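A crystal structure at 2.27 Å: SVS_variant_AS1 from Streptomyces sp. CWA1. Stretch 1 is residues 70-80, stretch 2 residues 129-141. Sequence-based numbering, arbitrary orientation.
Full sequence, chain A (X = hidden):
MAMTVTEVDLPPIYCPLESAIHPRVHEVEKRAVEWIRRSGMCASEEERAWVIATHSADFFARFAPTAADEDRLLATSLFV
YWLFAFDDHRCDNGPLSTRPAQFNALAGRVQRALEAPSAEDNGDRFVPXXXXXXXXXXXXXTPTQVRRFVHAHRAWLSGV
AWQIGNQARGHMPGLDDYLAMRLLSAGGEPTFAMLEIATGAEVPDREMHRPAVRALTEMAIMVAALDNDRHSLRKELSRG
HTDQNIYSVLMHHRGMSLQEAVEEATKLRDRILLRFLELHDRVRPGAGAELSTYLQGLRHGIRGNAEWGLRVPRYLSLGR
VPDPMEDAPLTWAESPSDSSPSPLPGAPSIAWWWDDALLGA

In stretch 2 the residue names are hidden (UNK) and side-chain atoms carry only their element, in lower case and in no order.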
# COMPACT_ATOMS: atom_id res chain seq x y z
N GLU A 70 -11.12 16.11 20.98
CA GLU A 70 -9.93 15.69 21.65
C GLU A 70 -9.62 14.22 21.52
O GLU A 70 -8.50 13.81 21.60
CB GLU A 70 -10.08 15.99 23.10
CG GLU A 70 -9.11 16.97 23.63
CD GLU A 70 -9.65 17.70 24.83
OE1 GLU A 70 -10.15 18.80 24.65
OE2 GLU A 70 -9.57 17.18 25.94
N ASP A 71 -10.64 13.42 21.37
CA ASP A 71 -10.40 12.02 21.23
C ASP A 71 -9.79 11.73 19.89
O ASP A 71 -9.08 10.79 19.76
CB ASP A 71 -11.67 11.20 21.42
CG ASP A 71 -12.36 11.45 22.72
OD1 ASP A 71 -11.75 11.76 23.73
OD2 ASP A 71 -13.56 11.32 22.73
N ARG A 72 -10.08 12.53 18.90
CA ARG A 72 -9.50 12.31 17.54
C ARG A 72 -8.03 12.71 17.56
O ARG A 72 -7.22 11.99 16.97
CB ARG A 72 -10.26 13.08 16.47
CG ARG A 72 -11.64 12.51 16.18
CD ARG A 72 -12.34 13.45 15.22
NE ARG A 72 -13.61 12.93 14.77
CZ ARG A 72 -13.87 12.38 13.58
NH1 ARG A 72 -12.92 12.17 12.66
NH2 ARG A 72 -15.12 12.02 13.33
N LEU A 73 -7.68 13.81 18.24
CA LEU A 73 -6.28 14.26 18.36
C LEU A 73 -5.52 13.25 19.20
O LEU A 73 -4.31 13.04 18.95
CB LEU A 73 -6.21 15.67 18.97
CG LEU A 73 -4.81 16.22 19.17
CD1 LEU A 73 -4.03 16.24 17.84
CD2 LEU A 73 -4.86 17.60 19.77
N LEU A 74 -6.18 12.65 20.20
CA LEU A 74 -5.52 11.63 21.04
C LEU A 74 -5.18 10.41 20.18
O LEU A 74 -4.02 9.99 20.21
CB LEU A 74 -6.41 11.22 22.23
CG LEU A 74 -5.88 10.05 23.06
CD1 LEU A 74 -4.46 10.33 23.54
CD2 LEU A 74 -6.83 9.76 24.22
N ALA A 75 -6.15 9.87 19.45
CA ALA A 75 -5.98 8.62 18.69
C ALA A 75 -4.84 8.79 17.67
O ALA A 75 -3.93 7.95 17.62
CB ALA A 75 -7.28 8.24 18.04
N THR A 76 -4.85 9.89 16.92
CA THR A 76 -3.80 10.17 15.90
C THR A 76 -2.46 10.38 16.63
O THR A 76 -1.47 9.81 16.18
CB THR A 76 -4.23 11.31 14.99
OG1 THR A 76 -4.48 12.44 15.82
CG2 THR A 76 -5.47 10.97 14.19
N SER A 77 -2.44 11.11 17.75
CA SER A 77 -1.20 11.28 18.56
C SER A 77 -0.64 9.92 19.01
O SER A 77 0.55 9.72 18.93
CB SER A 77 -1.42 12.20 19.73
OG SER A 77 -1.56 13.54 19.28
N LEU A 78 -1.48 8.98 19.45
CA LEU A 78 -1.02 7.62 19.85
C LEU A 78 -0.24 6.96 18.71
O LEU A 78 0.85 6.40 18.96
CB LEU A 78 -2.24 6.77 20.24
CG LEU A 78 -2.98 7.25 21.49
CD1 LEU A 78 -4.03 6.23 21.89
CD2 LEU A 78 -2.02 7.50 22.63
N PHE A 79 -0.75 7.00 17.48
CA PHE A 79 -0.04 6.37 16.35
C PHE A 79 1.33 7.03 16.18
O PHE A 79 2.22 6.36 15.68
CB PHE A 79 -0.76 6.44 15.01
CG PHE A 79 0.08 5.84 13.90
CD1 PHE A 79 0.27 4.47 13.83
CD2 PHE A 79 0.72 6.65 12.98
CE1 PHE A 79 1.03 3.91 12.82
CE2 PHE A 79 1.55 6.08 12.02
CZ PHE A 79 1.71 4.71 11.95
N VAL A 80 1.48 8.31 16.50
CA VAL A 80 2.82 8.94 16.34
C VAL A 80 3.78 8.35 17.38
O VAL A 80 4.96 8.11 17.00
CB VAL A 80 2.81 10.47 16.40
CG1 VAL A 80 4.24 11.02 16.38
CG2 VAL A 80 1.99 11.06 15.26
N UNK A 129 -1.33 -2.86 20.61
CA UNK A 129 -1.28 -1.38 20.63
C UNK A 129 -1.80 -0.78 19.31
O UNK A 129 -2.67 0.14 19.36
c UNK A 129 0.13 -0.94 20.94
N UNK A 130 -1.28 -1.26 18.16
CA UNK A 130 -1.71 -0.78 16.82
C UNK A 130 -3.19 -1.06 16.66
O UNK A 130 -3.88 -0.23 16.05
c UNK A 130 -0.90 -1.45 15.70
c UNK A 130 -0.44 -1.66 13.21
c UNK A 130 -0.96 0.57 14.20
c UNK A 130 -1.22 -0.93 14.29
N UNK A 131 -3.67 -2.21 17.14
CA UNK A 131 -5.07 -2.63 16.92
C UNK A 131 -6.02 -1.72 17.71
O UNK A 131 -7.17 -1.51 17.24
o UNK A 131 -4.77 -6.96 17.53
c UNK A 131 -5.25 -4.11 17.26
c UNK A 131 -5.05 -6.46 16.45
c UNK A 131 -4.70 -5.02 16.18
n UNK A 131 -5.63 -7.14 15.47
N UNK A 132 -5.57 -1.24 18.87
CA UNK A 132 -6.33 -0.30 19.73
C UNK A 132 -6.44 1.04 19.00
O UNK A 132 -7.56 1.57 18.88
c UNK A 132 -6.44 0.79 22.01
o UNK A 132 -6.03 1.93 22.22
c UNK A 132 -5.63 -0.09 21.08
o UNK A 132 -7.54 0.35 22.46
N UNK A 133 -5.31 1.54 18.48
CA UNK A 133 -5.30 2.75 17.63
C UNK A 133 -6.28 2.52 16.50
O UNK A 133 -7.15 3.37 16.32
c UNK A 133 -1.48 3.35 17.92
c UNK A 133 -2.96 3.53 18.24
c UNK A 133 -4.00 4.14 16.02
c UNK A 133 -3.90 3.09 17.11
N UNK A 134 -6.18 1.41 15.78
CA UNK A 134 -7.06 1.12 14.62
C UNK A 134 -8.53 1.15 15.05
O UNK A 134 -9.34 1.67 14.27
c UNK A 134 -6.72 -0.20 13.99
N UNK A 135 -8.86 0.59 16.21
CA UNK A 135 -10.25 0.50 16.73
C UNK A 135 -10.75 1.94 16.93
O UNK A 135 -11.88 2.28 16.47
c UNK A 135 -11.68 -0.43 18.63
c UNK A 135 -10.29 -0.33 18.01
n UNK A 135 -9.77 1.48 22.10
c UNK A 135 -11.70 -0.92 20.07
n UNK A 135 -10.70 -0.24 20.91
c UNK A 135 -10.76 1.03 21.34
n UNK A 135 -11.76 1.83 21.01
N UNK A 136 -9.92 2.79 17.53
CA UNK A 136 -10.22 4.23 17.68
C UNK A 136 -10.54 4.83 16.30
O UNK A 136 -11.57 5.50 16.17
c UNK A 136 -7.73 5.12 22.97
n UNK A 136 -7.57 4.52 24.12
n UNK A 136 -8.12 6.39 22.97
c UNK A 136 -8.94 4.55 19.85
c UNK A 136 -7.64 4.98 20.49
c UNK A 136 -9.06 4.93 18.38
n UNK A 136 -7.50 4.45 21.85
N UNK A 137 -9.69 4.61 15.29
CA UNK A 137 -9.83 5.24 13.95
C UNK A 137 -11.16 4.82 13.36
O UNK A 137 -11.80 5.65 12.74
c UNK A 137 -4.97 6.88 13.76
c UNK A 137 -7.38 5.58 13.30
c UNK A 137 -6.02 7.07 14.61
c UNK A 137 -5.09 6.02 12.70
c UNK A 137 -7.23 6.43 14.38
c UNK A 137 -8.68 4.88 13.02
c UNK A 137 -6.29 5.36 12.48
N UNK A 138 -11.57 3.57 13.56
CA UNK A 138 -12.83 3.04 12.99
C UNK A 138 -14.04 3.57 13.79
O UNK A 138 -15.10 3.61 13.21
n UNK A 138 -11.21 -0.97 10.64
n UNK A 138 -9.41 -1.72 11.91
c UNK A 138 -11.84 0.89 12.02
c UNK A 138 -12.06 -0.58 11.75
n UNK A 138 -9.33 -1.79 9.62
c UNK A 138 -12.84 1.50 12.99
c UNK A 138 -9.97 -1.48 10.73
N UNK A 139 -13.87 3.94 15.06
CA UNK A 139 -14.97 4.44 15.93
C UNK A 139 -15.48 5.79 15.40
O UNK A 139 -16.69 5.99 15.48
c UNK A 139 -14.60 4.53 17.40
o UNK A 139 -13.62 5.54 17.65
N UNK A 140 -14.63 6.65 14.82
CA UNK A 140 -15.09 8.00 14.39
C UNK A 140 -14.62 8.42 12.99
O UNK A 140 -15.18 9.42 12.49
c UNK A 140 -12.21 8.99 15.16
c UNK A 140 -10.94 8.86 15.70
c UNK A 140 -14.70 9.07 15.42
c UNK A 140 -13.31 8.92 15.99
c UNK A 140 -10.77 8.65 17.05
c UNK A 140 -13.13 8.72 17.34
c UNK A 140 -11.86 8.58 17.88
N UNK A 141 -13.69 7.73 12.34
CA UNK A 141 -13.36 8.02 10.93
C UNK A 141 -14.30 7.25 10.01
O UNK A 141 -14.80 6.20 10.43

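Position 129 carries one carbon, its CB 7.6 Å from Leu 78 O, out of reach of stretch 1, and is Ala 129. Position 130 has four carbons forked at the second, the leucine pattern; in Leu 130, CD1 lies 4.1 Å from Phe 79 CD1, at the edge of that ring. Position 131 shows three carbons, the third bearing one oxygen and one nitrogen: Gln 131, out of reach. At 132 two carbons end in two oxygens, a carboxylate without contact to stretch 1, hence Asp 132.

Position 133 has four carbons forked at the first, one arm two carbons long, which defines isoleucine. Ile 133 CG1 is 3.9 Å from Leu 78 CB, and its CD1 is 3.7 Å from Phe 79 CA. A single carbon at 134, out of reach, gives Ala 134. Position 135 has three carbons, a nitrogen, then a carbon with two more nitrogens: Arg 135. Its NH2 forms a salt bridge with Asp 132 OD1 (2.5 Å), and the side chain stays out of reach of stretch 1.

The same chain recurs at 136, where the CA-to-CB bond points toward stretch 1, and is Arg 136. Its NE donates to Asp 132 OD2 (2.9 Å) in a second salt bridge, while Leu 78 CD1 lies over one guanidinium face, 3.9 Å from NE. Position 137 is one carbon followed by a six-carbon ring without oxygen, so Phe 137; its CE1 comes 3.7 Å from Ala 75 C, which meets the ring at its edge. Another guanidinium chain at 138, out of reach, is Arg 138. One carbon and one oxygen at 139, without contact to stretch 1, make Ser 139, whose OG donates to Arg 136 O (2.5 Å).

Position 140 again has one carbon and a six-carbon ring, giving Phe 140. Arg 72 CG sits 3.8 Å from the ring centroid, 14° off the normal, a CH-pi contact over the face; Ala 75 CB approaches the edge, 3.7 Å from CZ. No side-chain atom exists at 141, Gly 141; an ideal CB there would clash with Phe 137 O at 2.9 Å.

The helices run nearly antiparallel, at 150°, with axes 9.4 Å apart at closest approach, and bury 596 Å². The small Ala 75 side chain points toward stretch 2, its CB 3.8 Å from Arg 136 CB. Apolar packing extends from there to Leu 78 and Phe 79, whereas at the other end Arg 72 covers Phe 140, its NH2 2.7 Å from Phe 140 O.

Stretch 2 (129-141) ALQDIARRFRSFG
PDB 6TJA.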